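Local atomic coordinates of (S)-ureidoglycine--glyoxylate transaminase (Bacillus subtilis, PDB entry 3ISL), a protein that catalyses the pyridoxal-phosphate-dependent transfer of an amino group from (S)-ureidoglycine to glyoxylate, yielding oxalurate and glycine in purine catabolism. Residues P154-G159 against D185-D190; E299-A304 against Q401-V406; M30-V35 against M272-R277; D334-R339 against S352-L357. All coordinates share one frame; numbering follows the deposited sequence.

Contact 1 (P154-G159 against D185-D190)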
loop_
_atom_site.group_PDB
_atom_site.type_symbol
_atom_site.label_atom_id
_atom_site.label_comp_id
_atom_site.label_asym_id
_atom_site.label_seq_id
_atom_site.Cartn_x
_atom_site.Cartn_y
_atom_site.Cartn_z
ATOM N N PRO A 154 -20.832 -20.425 6.118
ATOM C CA PRO A 154 -20.129 -21.510 6.794
ATOM C C PRO A 154 -18.972 -22.024 5.930
ATOM O O PRO A 154 -19.134 -22.251 4.683
ATOM C CB PRO A 154 -21.230 -22.605 6.950
ATOM C CG PRO A 154 -22.462 -21.785 7.084
ATOM C CD PRO A 154 -22.289 -20.701 6.071
ATOM N N LEU A 155 -17.806 -22.167 6.547
ATOM C CA LEU A 155 -16.617 -22.604 5.804
ATOM C C LEU A 155 -16.046 -24.012 6.103
ATOM O O LEU A 155 -15.266 -24.502 5.322
ATOM C CB LEU A 155 -15.478 -21.569 5.944
ATOM C CG LEU A 155 -15.808 -20.128 5.531
ATOM C CD1 LEU A 155 -14.578 -19.285 5.801
ATOM C CD2 LEU A 155 -16.350 -19.966 4.064
ATOM N N LYS A 156 -16.344 -24.595 7.255
ATOM C CA LYS A 156 -15.635 -25.788 7.708
ATOM C C LYS A 156 -15.889 -26.985 6.751
ATOM O O LYS A 156 -14.950 -27.712 6.376
ATOM C CB LYS A 156 -16.061 -26.185 9.158
ATOM C CG LYS A 156 -15.378 -27.450 9.830
ATOM C CD LYS A 156 -15.750 -27.454 11.392
ATOM C CE LYS A 156 -15.270 -28.680 12.224
ATOM N NZ LYS A 156 -13.891 -28.948 11.779
ATOM N N ALA A 157 -17.153 -27.214 6.424
ATOM C CA ALA A 157 -17.489 -28.410 5.600
ATOM C C ALA A 157 -16.789 -28.274 4.215
ATOM O O ALA A 157 -16.256 -29.255 3.637
ATOM C CB ALA A 157 -19.043 -28.596 5.506
ATOM N N ILE A 158 -16.697 -27.040 3.758
ATOM C CA ILE A 158 -16.092 -26.763 2.457
ATOM C C ILE A 158 -14.566 -26.995 2.497
ATOM O O ILE A 158 -14.026 -27.678 1.661
ATOM C CB ILE A 158 -16.454 -25.331 1.980
ATOM C CG1 ILE A 158 -17.932 -25.319 1.608
ATOM C CG2 ILE A 158 -15.538 -24.918 0.715
ATOM C CD1 ILE A 158 -18.538 -23.901 1.517
ATOM N N GLY A 159 -13.898 -26.461 3.497
ATOM C CA GLY A 159 -12.470 -26.720 3.687
ATOM C C GLY A 159 -12.132 -28.189 3.870
ATOM O O GLY A 159 -11.178 -28.679 3.272
ATOM N N ASP A 185 -6.842 -23.053 10.880
ATOM C CA ASP A 185 -6.501 -24.479 11.036
ATOM C C ASP A 185 -7.714 -25.373 11.134
ATOM O O ASP A 185 -7.833 -26.354 10.366
ATOM C CB ASP A 185 -5.520 -24.745 12.185
ATOM C CG ASP A 185 -4.133 -24.185 11.863
ATOM O OD1 ASP A 185 -3.974 -23.642 10.756
ATOM O OD2 ASP A 185 -3.226 -24.246 12.689
ATOM N N GLU A 186 -8.627 -25.007 12.024
ATOM C CA GLU A 186 -9.811 -25.830 12.242
ATOM C C GLU A 186 -10.675 -25.999 10.987
ATOM O O GLU A 186 -11.291 -27.039 10.817
ATOM C CB GLU A 186 -10.678 -25.257 13.362
ATOM C CG GLU A 186 -10.365 -25.923 14.656
ATOM C CD GLU A 186 -11.314 -25.519 15.808
ATOM O OE1 GLU A 186 -10.772 -24.972 16.815
ATOM O OE2 GLU A 186 -12.570 -25.720 15.675
ATOM N N TRP A 187 -10.725 -24.979 10.124
ATOM C CA TRP A 187 -11.622 -25.042 8.980
ATOM C C TRP A 187 -10.896 -25.499 7.726
ATOM O O TRP A 187 -11.460 -25.467 6.640
ATOM C CB TRP A 187 -12.299 -23.682 8.778
ATOM C CG TRP A 187 -13.189 -23.291 9.906
ATOM C CD1 TRP A 187 -13.651 -24.086 10.925
ATOM C CD2 TRP A 187 -13.764 -21.996 10.120
ATOM N NE1 TRP A 187 -14.469 -23.372 11.739
ATOM C CE2 TRP A 187 -14.568 -22.088 11.273
ATOM C CE3 TRP A 187 -13.666 -20.776 9.449
ATOM C CZ2 TRP A 187 -15.271 -20.969 11.821
ATOM C CZ3 TRP A 187 -14.378 -19.662 9.971
ATOM C CH2 TRP A 187 -15.188 -19.790 11.144
ATOM N N LYS A 188 -9.617 -25.882 7.881
ATOM C CA LYS A 188 -8.814 -26.413 6.815
ATOM C C LYS A 188 -8.767 -25.389 5.681
ATOM O O LYS A 188 -8.917 -25.721 4.503
ATOM C CB LYS A 188 -9.376 -27.757 6.285
ATOM C CG LYS A 188 -9.575 -28.888 7.340
ATOM C CD LYS A 188 -8.341 -29.272 8.116
ATOM C CE LYS A 188 -8.367 -30.754 8.544
ATOM N NZ LYS A 188 -9.639 -31.052 9.225
ATOM N N ILE A 189 -8.586 -24.144 6.061
ATOM C CA ILE A 189 -8.288 -23.084 5.100
ATOM C C ILE A 189 -6.797 -23.112 4.799
ATOM O O ILE A 189 -5.932 -23.118 5.727
ATOM C CB ILE A 189 -8.726 -21.697 5.668
ATOM C CG1 ILE A 189 -10.239 -21.686 5.914
ATOM C CG2 ILE A 189 -8.193 -20.511 4.797
ATOM C CD1 ILE A 189 -10.766 -20.315 6.613
ATOM N N ASP A 190 -6.494 -23.142 3.507
ATOM C CA ASP A 190 -5.114 -23.165 3.048
ATOM C C ASP A 190 -4.460 -21.787 2.943
ATOM O O ASP A 190 -3.255 -21.645 3.188
ATOM C CB ASP A 190 -5.026 -23.922 1.712
ATOM C CG ASP A 190 -5.528 -25.347 1.807
ATOM O OD1 ASP A 190 -4.836 -26.141 2.494
ATOM O OD2 ASP A 190 -6.593 -25.665 1.181
#
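The indole of Trp-187 meets two consecutive residues of 154-159, Leu-155 at its six-membered ring and Lys-156 at its pyrrole part. CE3 of Trp-187 lies 4.0 Å from CB of Leu-155, while CB of Lys-156 comes to 3.7 Å from CD1 of Trp-187. The lysine chain passes the ring at about a right angle: its CG is anti to the backbone N (chi1 -179°), and the extended chain (chi2 168°) carries CD of Lys-156 past CD1 of Trp-187 at 4.0 Å. At its tip NZ of Lys-156 makes a weak hydrogen bond to O of Glu-186 at 3.4 Å, secondary to its salt bridge with Glu-160. CD1 of Leu-155 also touches CD1 of Ile-189 at 4.0 Å, which continues the apolar seam inward.

The backbones behind these side chains are close, Gly-159 CA making a C-H...O contact with Trp-187 O at 3.4 Å. A side chain at Gly-159 would run into that carbonyl, so glycine permits the approach. A type I turn from Asp-185 to Lys-188, with Lys-188 N bonded to Asp-185 O, presents the indole, whose ring also meets that of His-144 steeply.

The contact therefore joins the start of helix 156-164 to the loop entering strand 191-193. Leu-155 and Ile-189 both rest on Val-171 of strand 168-172, the neighbour of 191-193 in the central sheet, and Ile-158 faces helix 125-135.

Contact 2 (E299-A304 against Q401-V406)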
loop_
_atom_site.group_PDB
_atom_site.type_symbol
_atom_site.label_atom_id
_atom_site.label_comp_id
_atom_site.label_asym_id
_atom_site.label_seq_id
_atom_site.Cartn_x
_atom_site.Cartn_y
_atom_site.Cartn_z
ATOM N N GLU A 299 -24.343 -5.625 18.051
ATOM C CA GLU A 299 -25.218 -5.994 16.980
ATOM C C GLU A 299 -26.641 -6.126 17.528
ATOM O O GLU A 299 -27.584 -5.660 16.874
ATOM C CB GLU A 299 -24.739 -7.298 16.305
ATOM C CG GLU A 299 -25.810 -7.909 15.374
ATOM C CD GLU A 299 -25.491 -9.309 14.929
ATOM O OE1 GLU A 299 -24.736 -10.046 15.658
ATOM O OE2 GLU A 299 -25.996 -9.629 13.812
ATOM N N ALA A 300 -26.784 -6.736 18.712
ATOM C CA ALA A 300 -28.088 -6.995 19.306
ATOM C C ALA A 300 -28.787 -5.670 19.715
ATOM O O ALA A 300 -29.942 -5.471 19.376
ATOM C CB ALA A 300 -27.970 -7.956 20.496
ATOM N N ALA A 301 -28.063 -4.763 20.382
ATOM C CA ALA A 301 -28.564 -3.436 20.659
ATOM C C ALA A 301 -29.001 -2.629 19.383
ATOM O O ALA A 301 -30.101 -2.089 19.374
ATOM C CB ALA A 301 -27.506 -2.655 21.478
ATOM N N LEU A 302 -28.125 -2.525 18.341
ATOM C CA LEU A 302 -28.511 -1.912 17.063
ATOM C C LEU A 302 -29.824 -2.500 16.507
ATOM O O LEU A 302 -30.764 -1.759 16.166
ATOM C CB LEU A 302 -27.381 -2.017 16.022
ATOM C CG LEU A 302 -27.692 -1.416 14.644
ATOM C CD1 LEU A 302 -27.831 0.109 14.771
ATOM C CD2 LEU A 302 -26.612 -1.714 13.611
ATOM N N ALA A 303 -29.880 -3.844 16.448
ATOM C CA ALA A 303 -31.029 -4.602 15.974
ATOM C C ALA A 303 -32.326 -4.274 16.706
ATOM O O ALA A 303 -33.392 -4.031 16.046
ATOM C CB ALA A 303 -30.742 -6.120 16.032
ATOM N N ALA A 304 -32.265 -4.249 18.045
ATOM C CA ALA A 304 -33.506 -3.901 18.802
ATOM C C ALA A 304 -33.830 -2.424 18.521
ATOM O O ALA A 304 -34.981 -2.098 18.355
ATOM C CB ALA A 304 -33.405 -4.208 20.323
ATOM N N GLN A 401 -34.795 3.692 23.631
ATOM C CA GLN A 401 -35.187 2.923 24.815
ATOM C C GLN A 401 -34.902 1.435 24.574
ATOM O O GLN A 401 -34.464 0.703 25.489
ATOM C CB GLN A 401 -36.690 3.131 25.161
ATOM C CG GLN A 401 -37.018 4.600 25.486
ATOM C CD GLN A 401 -35.979 5.248 26.452
ATOM O OE1 GLN A 401 -35.693 4.694 27.524
ATOM N NE2 GLN A 401 -35.431 6.423 26.069
ATOM N N ALA A 402 -35.123 0.989 23.343
ATOM C CA ALA A 402 -34.883 -0.408 23.082
ATOM C C ALA A 402 -33.390 -0.764 23.017
ATOM O O ALA A 402 -32.997 -1.800 23.562
ATOM C CB ALA A 402 -35.750 -0.958 21.892
ATOM N N ALA A 403 -32.538 0.101 22.452
ATOM C CA ALA A 403 -31.100 -0.169 22.527
ATOM C C ALA A 403 -30.632 -0.020 23.969
ATOM O O ALA A 403 -29.860 -0.834 24.414
ATOM C CB ALA A 403 -30.291 0.755 21.582
ATOM N N LEU A 404 -31.163 0.967 24.726
ATOM C CA LEU A 404 -30.798 1.125 26.137
ATOM C C LEU A 404 -31.215 -0.061 27.013
ATOM O O LEU A 404 -30.453 -0.481 27.872
ATOM C CB LEU A 404 -31.268 2.451 26.744
ATOM C CG LEU A 404 -30.514 3.699 26.231
ATOM C CD1 LEU A 404 -31.286 5.004 26.535
ATOM C CD2 LEU A 404 -29.083 3.725 26.788
ATOM N N ASP A 405 -32.441 -0.555 26.831
ATOM C CA ASP A 405 -32.828 -1.833 27.421
ATOM C C ASP A 405 -31.804 -2.940 27.182
ATOM O O ASP A 405 -31.445 -3.633 28.108
ATOM C CB ASP A 405 -34.188 -2.258 26.915
ATOM C CG ASP A 405 -35.291 -1.319 27.402
ATOM O OD1 ASP A 405 -35.012 -0.534 28.333
ATOM O OD2 ASP A 405 -36.416 -1.345 26.857
ATOM N N VAL A 406 -31.347 -3.137 25.950
ATOM C CA VAL A 406 -30.366 -4.204 25.797
ATOM C C VAL A 406 -29.054 -3.924 26.511
ATOM O O VAL A 406 -28.425 -4.862 27.051
ATOM C CB VAL A 406 -30.217 -4.837 24.356
ATOM C CG1 VAL A 406 -31.089 -4.199 23.323
ATOM C CG2 VAL A 406 -28.777 -4.993 23.947
#
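Val-406 fits against Ala-301 and Ala-304, and these short side chains let two helices run nearly antiparallel with segment axes only 7.8 Å apart at an angle of 152°. The tight part is centred on the Val-406 methyls. CG2 of Val-406 meets CB of Ala-301 at 3.6 Å. CG1 of Val-406 bridges the two alanines, 3.7 Å from CA of Ala-301 and 3.8 Å from CB of Ala-304. Chi1 of Val-406, 2°, brings CG1 nearly eclipsed with the backbone N and corresponds to no standard valine rotamer. An alanine here would remove both methyls and would probably leave a gap beside Ala-301 and Ala-304.

Next to the valine, methyl groups pack on backbone: the CA atoms of Ala-301 and Ala-403 are 4.5 Å apart, and CB of Ala-403 lies 3.6 Å from O of Ala-301. The pairing is looser toward Ala-304, where CB of Ala-402 is 3.8 Å from O of Ala-304 and the CA atoms of these two stand 5.7 Å apart. Ala-300, on the solvent side, offers little more than a marginal touch to Val-406.

The interface thus joins helix 288-308 to the C-terminal helix 398-408. Both also lean on helix 373-389, Leu-302 through Val-379 and Leu-380, Ala-403 through Leu-377 and Leu-380, which makes a three-helix packing.

Contact 3 (M30-V35 against M272-R277)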
loop_
_atom_site.group_PDB
_atom_site.type_symbol
_atom_site.label_atom_id
_atom_site.label_comp_id
_atom_site.label_asym_id
_atom_site.label_seq_id
_atom_site.Cartn_x
_atom_site.Cartn_y
_atom_site.Cartn_z
ATOM N N MET A 30 1.053 6.565 15.146
ATOM C CA MET A 30 1.461 6.803 13.723
ATOM C C MET A 30 2.289 8.108 13.614
ATOM O O MET A 30 2.888 8.384 12.591
ATOM C CB MET A 30 0.232 6.792 12.820
ATOM C CG MET A 30 -0.314 5.359 12.724
ATOM S SD MET A 30 -1.456 5.173 11.344
ATOM C CE MET A 30 -2.901 5.936 12.079
ATOM N N SER A 31 2.372 8.835 14.727
ATOM C CA SER A 31 3.248 9.989 14.834
ATOM C C SER A 31 4.684 9.546 15.284
ATOM O O SER A 31 5.546 10.366 15.394
ATOM C CB SER A 31 2.614 11.024 15.820
ATOM O OG SER A 31 2.942 10.811 17.207
ATOM N N THR A 32 4.947 8.255 15.448
ATOM C CA THR A 32 6.306 7.796 15.861
ATOM C C THR A 32 7.327 7.954 14.708
ATOM O O THR A 32 7.029 7.592 13.598
ATOM C CB THR A 32 6.254 6.345 16.248
ATOM O OG1 THR A 32 5.258 6.151 17.273
ATOM C CG2 THR A 32 7.608 5.850 16.762
ATOM N N PRO A 33 8.548 8.465 14.987
ATOM C CA PRO A 33 9.538 8.546 13.887
ATOM C C PRO A 33 9.863 7.145 13.300
ATOM O O PRO A 33 10.007 6.151 14.025
ATOM C CB PRO A 33 10.741 9.247 14.531
ATOM C CG PRO A 33 10.022 10.271 15.584
ATOM C CD PRO A 33 8.942 9.261 16.181
ATOM N N VAL A 34 10.015 7.103 11.993
ATOM C CA VAL A 34 10.234 5.866 11.260
ATOM C C VAL A 34 11.655 5.344 11.511
ATOM O O VAL A 34 12.534 6.115 11.910
ATOM C CB VAL A 34 10.052 6.036 9.760
ATOM C CG1 VAL A 34 8.636 6.517 9.388
ATOM C CG2 VAL A 34 11.063 6.973 9.220
ATOM N N VAL A 35 11.820 4.030 11.358
ATOM C CA VAL A 35 13.112 3.357 11.308
ATOM C C VAL A 35 13.125 2.626 9.945
ATOM O O VAL A 35 12.078 2.460 9.380
ATOM C CB VAL A 35 13.267 2.306 12.481
ATOM C CG1 VAL A 35 13.271 2.984 13.878
ATOM C CG2 VAL A 35 12.233 1.144 12.405
ATOM N N MET A 272 2.687 2.079 8.436
ATOM C CA MET A 272 1.520 1.181 8.348
ATOM C C MET A 272 1.763 -0.103 9.149
ATOM O O MET A 272 0.842 -0.680 9.674
ATOM C CB MET A 272 1.143 0.830 6.890
ATOM C CG MET A 272 0.391 1.993 6.186
ATOM S SD MET A 272 -1.110 2.548 7.081
ATOM C CE MET A 272 -2.069 1.019 7.299
ATOM N N LEU A 273 3.016 -0.520 9.209
ATOM C CA LEU A 273 3.433 -1.646 10.059
ATOM C C LEU A 273 3.339 -1.341 11.553
ATOM O O LEU A 273 2.859 -2.190 12.306
ATOM C CB LEU A 273 4.887 -2.092 9.718
ATOM C CG LEU A 273 5.272 -3.389 10.487
ATOM C CD1 LEU A 273 4.379 -4.520 10.091
ATOM C CD2 LEU A 273 6.727 -3.812 10.357
ATOM N N TYR A 274 3.759 -0.128 11.980
ATOM C CA TYR A 274 3.537 0.322 13.341
ATOM C C TYR A 274 2.058 0.142 13.685
ATOM O O TYR A 274 1.705 -0.407 14.774
ATOM C CB TYR A 274 3.897 1.835 13.542
ATOM C CG TYR A 274 5.382 2.218 13.520
ATOM C CD1 TYR A 274 6.392 1.251 13.608
ATOM C CD2 TYR A 274 5.759 3.575 13.456
ATOM C CE1 TYR A 274 7.755 1.634 13.624
ATOM C CE2 TYR A 274 7.064 3.960 13.444
ATOM C CZ TYR A 274 8.082 2.992 13.540
ATOM O OH TYR A 274 9.437 3.414 13.506
ATOM N N ALA A 275 1.221 0.656 12.776
ATOM C CA ALA A 275 -0.217 0.695 12.980
ATOM C C ALA A 275 -0.804 -0.719 13.038
ATOM O O ALA A 275 -1.562 -1.011 13.913
ATOM C CB ALA A 275 -0.913 1.587 11.939
ATOM N N LEU A 276 -0.380 -1.608 12.164
ATOM C CA LEU A 276 -0.839 -2.992 12.196
ATOM C C LEU A 276 -0.427 -3.711 13.495
ATOM O O LEU A 276 -1.250 -4.362 14.174
ATOM C CB LEU A 276 -0.256 -3.760 10.960
ATOM C CG LEU A 276 -0.682 -5.198 10.864
ATOM C CD1 LEU A 276 -2.291 -5.368 10.797
ATOM C CD2 LEU A 276 -0.034 -5.843 9.673
ATOM N N ARG A 277 0.860 -3.645 13.796
ATOM C CA ARG A 277 1.373 -4.140 15.074
ATOM C C ARG A 277 0.503 -3.696 16.256
ATOM O O ARG A 277 -0.020 -4.536 17.028
ATOM C CB ARG A 277 2.826 -3.671 15.209
ATOM C CG ARG A 277 3.741 -4.430 16.275
ATOM C CD ARG A 277 3.597 -3.817 17.637
ATOM N NE ARG A 277 4.555 -4.414 18.570
ATOM C CZ ARG A 277 4.575 -4.216 19.882
ATOM N NH1 ARG A 277 3.706 -3.363 20.436
ATOM N NH2 ARG A 277 5.503 -4.845 20.636
#
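Tyr-274 and Ala-275 carry a buried loop-to-helix contact, in which 30-35, the link between helices 24-29 and 40-56, lies against helix 270-286. Its polar centre is the hydrogen bond from OH of Tyr-274 to O of Pro-33, 2.8 Å long. The hydroxyl approaches at a C=O...O angle of 130° and is tilted 23° from the carbonyl plane. Two backbone oxygens lie at the ring edge, in its plane: that of Pro-33, and O of Thr-32, 3.6 Å from CE2 of Tyr-274. CB of Thr-32 approaches the same CE2 at 3.8 Å, and CG2 of Val-35 stands 3.8 Å from OH of Tyr-274, so the loop bends around the end of the phenol. A phenylalanine in place of Tyr-274 would keep the ring but would probably leave the Pro-33 carbonyl without this donor.

A separate apolar touch lies one residue further along the helix, where SD of Met-30 meets CB of Ala-275 at 3.7 Å. The extended chi2 of Met-30 (-164°) carries SD out to that methyl.

The second subunit reaches the contact, which lies at the homodimer interface: its Leu-7 packs on Tyr-274, its Thr-9 on Thr-32 and its Val-20 on Val-34. Within the chain, helix 40-56 flanks the site, with Ile-45 against Tyr-274, and strand 206-211 supports helix 270-286 through Met-206.

Contact 4 (D334-R339 against S352-L357)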
loop_
_atom_site.group_PDB
_atom_site.type_symbol
_atom_site.label_atom_id
_atom_site.label_comp_id
_atom_site.label_asym_id
_atom_site.label_seq_id
_atom_site.Cartn_x
_atom_site.Cartn_y
_atom_site.Cartn_z
ATOM N N ASP A 334 -36.084 8.503 -0.218
ATOM C CA ASP A 334 -34.888 8.539 -1.026
ATOM C C ASP A 334 -33.718 8.174 -0.083
ATOM O O ASP A 334 -33.376 8.920 0.817
ATOM C CB ASP A 334 -34.736 9.933 -1.661
ATOM C CG ASP A 334 -33.388 10.129 -2.365
ATOM O OD1 ASP A 334 -32.493 9.255 -2.247
ATOM O OD2 ASP A 334 -33.231 11.176 -3.035
ATOM N N GLY A 335 -33.172 6.987 -0.274
ATOM C CA GLY A 335 -32.152 6.447 0.609
ATOM C C GLY A 335 -30.853 7.238 0.529
ATOM O O GLY A 335 -30.082 7.316 1.523
ATOM N N GLU A 336 -30.588 7.813 -0.639
ATOM C CA GLU A 336 -29.393 8.622 -0.788
ATOM C C GLU A 336 -29.552 9.944 -0.012
ATOM O O GLU A 336 -28.580 10.457 0.527
ATOM C CB GLU A 336 -29.099 8.865 -2.278
ATOM C CG GLU A 336 -27.587 8.979 -2.636
ATOM C CD GLU A 336 -26.719 7.792 -2.092
ATOM O OE1 GLU A 336 -27.246 6.660 -1.972
ATOM O OE2 GLU A 336 -25.510 8.009 -1.786
ATOM N N SER A 337 -30.783 10.479 0.015
ATOM C CA SER A 337 -31.044 11.777 0.643
ATOM C C SER A 337 -30.841 11.571 2.123
ATOM O O SER A 337 -30.237 12.439 2.778
ATOM C CB SER A 337 -32.468 12.264 0.368
ATOM O OG SER A 337 -32.842 13.347 1.208
ATOM N N VAL A 338 -31.335 10.427 2.633
ATOM C CA VAL A 338 -31.160 10.062 4.050
ATOM C C VAL A 338 -29.713 9.926 4.443
ATOM O O VAL A 338 -29.322 10.435 5.476
ATOM C CB VAL A 338 -31.931 8.810 4.456
ATOM C CG1 VAL A 338 -31.397 8.321 5.812
ATOM C CG2 VAL A 338 -33.505 9.131 4.495
ATOM N N ARG A 339 -28.913 9.291 3.593
ATOM C CA ARG A 339 -27.495 9.078 3.868
ATOM C C ARG A 339 -26.699 10.399 3.864
ATOM O O ARG A 339 -25.828 10.637 4.755
ATOM C CB ARG A 339 -26.907 8.026 2.919
ATOM C CG ARG A 339 -25.383 7.974 2.926
ATOM C CD ARG A 339 -24.841 6.894 1.966
ATOM N NE ARG A 339 -24.552 7.540 0.691
ATOM C CZ ARG A 339 -23.435 8.222 0.452
ATOM N NH1 ARG A 339 -22.482 8.285 1.394
ATOM N NH2 ARG A 339 -23.271 8.831 -0.730
ATOM N N SER A 352 -24.627 3.221 1.470
ATOM C CA SER A 352 -25.691 2.839 0.546
ATOM C C SER A 352 -25.267 1.533 -0.114
ATOM O O SER A 352 -24.231 0.966 0.222
ATOM C CB SER A 352 -25.909 3.906 -0.538
ATOM O OG SER A 352 -26.846 4.898 -0.118
ATOM N N SER A 353 -26.078 1.051 -1.048
ATOM C CA SER A 353 -25.692 -0.040 -1.922
ATOM C C SER A 353 -25.625 0.452 -3.358
ATOM O O SER A 353 -26.417 1.322 -3.777
ATOM C CB SER A 353 -26.715 -1.146 -1.837
ATOM O OG SER A 353 -26.624 -1.797 -0.596
ATOM N N PHE A 354 -24.678 -0.089 -4.114
ATOM C CA PHE A 354 -24.625 0.177 -5.556
ATOM C C PHE A 354 -24.732 -1.163 -6.303
ATOM O O PHE A 354 -24.364 -2.214 -5.752
ATOM C CB PHE A 354 -23.410 1.068 -5.909
ATOM C CG PHE A 354 -23.516 2.474 -5.326
ATOM C CD1 PHE A 354 -24.408 3.423 -5.892
ATOM C CD2 PHE A 354 -22.777 2.842 -4.178
ATOM C CE1 PHE A 354 -24.537 4.740 -5.335
ATOM C CE2 PHE A 354 -22.897 4.155 -3.603
ATOM C CZ PHE A 354 -23.784 5.099 -4.180
ATOM N N GLY A 355 -25.305 -1.176 -7.501
ATOM C CA GLY A 355 -25.571 -2.492 -8.132
ATOM C C GLY A 355 -26.950 -2.984 -7.720
ATOM O O GLY A 355 -27.801 -2.176 -7.385
ATOM N N PRO A 356 -27.162 -4.311 -7.693
ATOM C CA PRO A 356 -28.500 -4.923 -7.547
ATOM C C PRO A 356 -29.311 -4.491 -6.304
ATOM O O PRO A 356 -30.560 -4.429 -6.360
ATOM C CB PRO A 356 -28.214 -6.439 -7.514
ATOM C CG PRO A 356 -26.822 -6.604 -8.038
ATOM C CD PRO A 356 -26.091 -5.316 -7.761
ATOM N N LEU A 357 -28.614 -4.208 -5.207
ATOM C CA LEU A 357 -29.266 -3.749 -3.983
ATOM C C LEU A 357 -29.369 -2.212 -3.909
ATOM O O LEU A 357 -29.856 -1.664 -2.907
ATOM C CB LEU A 357 -28.576 -4.369 -2.737
ATOM C CG LEU A 357 -28.524 -5.914 -2.786
ATOM C CD1 LEU A 357 -28.037 -6.498 -1.487
ATOM C CD2 LEU A 357 -29.897 -6.503 -3.134
#
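Glu-336 and Ser-352, whose CA atoms are 7.0 Å apart, are the nearest backbone pair between the first turn of helix 335-346 and the loop 352-357, so side chains have to span the separation. They do so through one short hydrogen bond, from OG of Ser-352 to OE1 of Glu-336 at 2.6 Å. It uses the syn side of that oxygen, 28° out of the carboxylate plane. The glutamate bends at chi2 (51°), which turns its CD aside from the extended path.

The other oxygen is held by a salt bridge within the helix. OE2 of Glu-336 receives NH2 of Arg-339 at 2.6 Å and NE of Arg-339 at 2.7 Å, a side-on grip by two nitrogens on one atom. Both bonds lie within 3° of the guanidinium plane, yet NH2 comes nearly along the C-O direction and NE from above the carboxylate plane. Arg-339 also meets the serine directly, its CD lying 3.5 Å from OG of Ser-352. More loosely, CZ of Phe-354 is 4.1 Å from OE2 of Glu-336.

Asp-334 is the N-cap, its OD1 accepting weak bonds from the backbone N atoms of Glu-336 and Ser-337. Beyond the pair, Gly-335 O and Ser-352 O are bound by Trp-362 and Arg-363 of strand 361-365, which ties both segments to that strand.

With one oxygen given to the arginine and the other to the serine, the carboxylate is limited in rotation. The adjacent guanidinium would probably favour its ionised form, and the serine hydroxyl is directed as donor to an acceptor that is probably charged.

Overall arrangement
Contact 3 is the most buried and the one that the second subunit reaches; contacts 1, 2 and 4 are partly buried, and no other chain touches their segments. No helix or strand is shared between contacts, although helices 270-286 of contact 3 and 288-308 of contact 2 follow each other in the chain. Contacts 1 and 3 border the central sheet, whereas contacts 2 and 4, with centres about 24 Å apart, both adjoin helix 373-389. The chemistry differs accordingly: small apolar groups in contact 2, an indole lying against two aliphatic chains in contact 1, a phenol-to-carbonyl bond in contact 3, and a serine-to-carboxylate bond backed by a salt bridge within the helix in contact 4.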